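Local coordinates for protein putative neuraminyllactose-binding hemagglutinin homolog (Helicobacter pylori, PDB 3BGH) that is a putative outer-membrane lipoprotein adhesin, named for binding neuraminyllactose as a haemagglutinin, although its actual function is not established, at residues 44-49 / 102-108. Sequence-based numbering, arbitrary orientation.
Sequences PKIEIN and MDGNVAI
The carboxamide of Asn-49 meets the backbone of Ile-108 with both of its polar atoms. OD1 accepts the Ile-108 N-H at 2.9 Å, and because that nitrogen stands 49° above the amide plane, the bond comes in over the face of the group. The methyl of Ala-107 lies over that same face, its CB 3.5 Å from Asn-49 CG. ND2 donates to Ile-108 O, also at 2.9 Å, with the oxygen lying nearer the amide plane. With chi1 at 76°, CG of Asn-49 sits between its own backbone N and carbonyl carbon, which carries the amide across to the neighbouring strand; the side chain thereby continues the pairing where the main-chain ladder dwindles to a weak Asn-49 N to Val-106 O bond. ND2 also bonds Glu-47 OE2 of the second subunit.

Before this end, residues 45-48 run parallel to 102-108, joining strand 38-48 to the central strand 98-114 of a five-stranded mixed sheet. The intervening chain includes helices 54-73 and 90-95 and strand 78-82, which borders strand 38-48 on its other edge. Lys-45 N donates to Met-102 O, Lys-45 O accepts from Gly-104 N, Glu-47 N donates to Gly-104 O and Glu-47 O accepts the Val-106 N-H.

Ile-46 and Val-106 share the face packed by helices 54-73 and 186-208. There CG2 of Ile-46 lies 4.3 Å from Val-106 CG1, while its CD1 approaches Met-102 SD at 4.4 Å.

The other face, bearing Lys-45, Asp-103, Glu-47 and Asn-105, is more polar. CB of Glu-47 lies 4.0 Å from CB of Asn-105, but Glu-47 OE1 hydrogen-bonds to the backbone N of Lys-50 and Asn-105 OD1 to OG of Ser-129, both of the second subunit, whereas Lys-45 NZ forms a salt bridge with Asp-84.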
loop_
_atom_site.group_PDB
_atom_site.type_symbol
_atom_site.label_atom_id
_atom_site.label_comp_id
_atom_site.label_asym_id
_atom_site.label_seq_id
_atom_site.Cartn_x
_atom_site.Cartn_y
_atom_site.Cartn_z
ATOM N N PRO A 44 -5.572 -15.877 6.039
ATOM C CA PRO A 44 -4.846 -14.661 5.686
ATOM C C PRO A 44 -5.608 -13.434 6.160
ATOM O O PRO A 44 -6.835 -13.394 6.053
ATOM C CB PRO A 44 -4.828 -14.683 4.149
ATOM C CG PRO A 44 -5.062 -16.066 3.769
ATOM C CD PRO A 44 -6.046 -16.558 4.826
ATOM N N LYS A 45 -4.885 -12.475 6.718
ATOM C CA LYS A 45 -5.426 -11.174 7.113
ATOM C C LYS A 45 -5.047 -10.105 6.084
ATOM O O LYS A 45 -3.905 -9.644 6.088
ATOM C CB LYS A 45 -4.839 -10.781 8.466
ATOM C CG LYS A 45 -5.726 -11.075 9.636
ATOM C CD LYS A 45 -5.671 -12.535 10.076
ATOM C CE LYS A 45 -6.737 -12.830 11.174
ATOM N NZ LYS A 45 -7.134 -14.277 11.149
ATOM N N ILE A 46 -5.972 -9.753 5.187
ATOM C CA ILE A 46 -5.725 -8.748 4.154
ATOM C C ILE A 46 -6.693 -7.576 4.315
ATOM O O ILE A 46 -7.867 -7.698 4.014
ATOM C CB ILE A 46 -5.893 -9.304 2.697
ATOM C CG1 ILE A 46 -5.294 -10.718 2.501
ATOM C CG2 ILE A 46 -5.370 -8.317 1.657
ATOM C CD1 ILE A 46 -3.792 -10.835 2.602
ATOM N N GLU A 47 -6.194 -6.449 4.798
ATOM C CA GLU A 47 -6.966 -5.219 4.925
ATOM C C GLU A 47 -7.237 -4.597 3.549
ATOM O O GLU A 47 -6.545 -4.896 2.585
ATOM C CB GLU A 47 -6.205 -4.226 5.798
ATOM C CG GLU A 47 -5.941 -4.723 7.209
ATOM C CD GLU A 47 -5.396 -3.635 8.108
ATOM O OE1 GLU A 47 -6.083 -2.578 8.232
ATOM O OE2 GLU A 47 -4.286 -3.825 8.691
ATOM N N ILE A 48 -8.252 -3.747 3.451
ATOM C CA ILE A 48 -8.661 -3.174 2.165
ATOM C C ILE A 48 -8.970 -1.726 2.451
ATOM O O ILE A 48 -9.152 -1.386 3.609
ATOM C CB ILE A 48 -9.908 -3.848 1.568
ATOM C CG1 ILE A 48 -11.001 -4.023 2.640
ATOM C CG2 ILE A 48 -9.566 -5.197 0.923
ATOM C CD1 ILE A 48 -12.336 -4.047 2.081
ATOM N N ASN A 49 -8.986 -0.867 1.431
ATOM C CA ASN A 49 -9.408 0.519 1.638
ATOM C C ASN A 49 -10.900 0.697 1.282
ATOM O O ASN A 49 -11.551 -0.252 0.854
ATOM C CB ASN A 49 -8.513 1.491 0.854
ATOM C CG ASN A 49 -8.821 1.509 -0.632
ATOM O OD1 ASN A 49 -8.991 0.474 -1.249
ATOM N ND2 ASN A 49 -8.864 2.687 -1.209
ATOM N N MET A 102 -0.068 -15.139 6.592
ATOM C CA MET A 102 -0.084 -14.086 5.601
ATOM C C MET A 102 -0.823 -12.824 6.096
ATOM O O MET A 102 -1.990 -12.894 6.486
ATOM C CB MET A 102 -0.740 -14.594 4.307
ATOM C CG MET A 102 -0.330 -13.806 3.064
ATOM S SD MET A 102 -1.265 -14.272 1.572
ATOM C CE MET A 102 -1.288 -16.093 1.803
ATOM N N ASP A 103 -0.130 -11.686 6.071
ATOM C CA ASP A 103 -0.714 -10.408 6.406
ATOM C C ASP A 103 -0.383 -9.340 5.359
ATOM O O ASP A 103 0.652 -9.402 4.691
ATOM C CB ASP A 103 -0.263 -9.966 7.801
ATOM C CG ASP A 103 -0.534 -11.037 8.879
ATOM O OD1 ASP A 103 -1.501 -10.875 9.660
ATOM O OD2 ASP A 103 0.220 -12.044 8.950
ATOM N N GLY A 104 -1.257 -8.346 5.234
ATOM C CA GLY A 104 -1.065 -7.263 4.283
ATOM C C GLY A 104 -2.285 -6.415 3.988
ATOM O O GLY A 104 -3.209 -6.318 4.801
ATOM N N ASN A 105 -2.269 -5.770 2.826
ATOM C CA ASN A 105 -3.361 -4.902 2.428
ATOM C C ASN A 105 -3.314 -4.644 0.982
ATOM O O ASN A 105 -2.249 -4.735 0.340
ATOM C CB ASN A 105 -3.306 -3.527 3.166
ATOM C CG ASN A 105 -2.296 -2.589 2.551
ATOM O OD1 ASN A 105 -1.087 -2.706 2.812
ATOM N ND2 ASN A 105 -2.767 -1.682 1.698
ATOM N N VAL A 106 -4.478 -4.306 0.457
ATOM C CA VAL A 106 -4.599 -3.853 -0.912
ATOM C C VAL A 106 -5.563 -2.683 -0.932
ATOM O O VAL A 106 -6.596 -2.703 -0.269
ATOM C CB VAL A 106 -4.968 -4.992 -1.916
ATOM C CG1 VAL A 106 -6.289 -5.606 -1.591
ATOM C CG2 VAL A 106 -5.002 -4.455 -3.349
ATOM N N ALA A 107 -5.193 -1.631 -1.647
ATOM C CA ALA A 107 -6.009 -0.447 -1.733
ATOM C C ALA A 107 -6.116 -0.060 -3.182
ATOM O O ALA A 107 -5.201 -0.294 -3.963
ATOM C CB ALA A 107 -5.401 0.662 -0.921
ATOM N N ILE A 108 -7.258 0.501 -3.546
ATOM C CA ILE A 108 -7.448 1.006 -4.887
ATOM C C ILE A 108 -7.633 2.550 -4.857
ATOM O O ILE A 108 -8.419 3.107 -4.085
ATOM C CB ILE A 108 -8.550 0.207 -5.615
ATOM C CG1 ILE A 108 -7.976 -1.177 -5.915
ATOM C CG2 ILE A 108 -8.974 0.886 -6.923
ATOM C CD1 ILE A 108 -8.932 -2.211 -6.284
#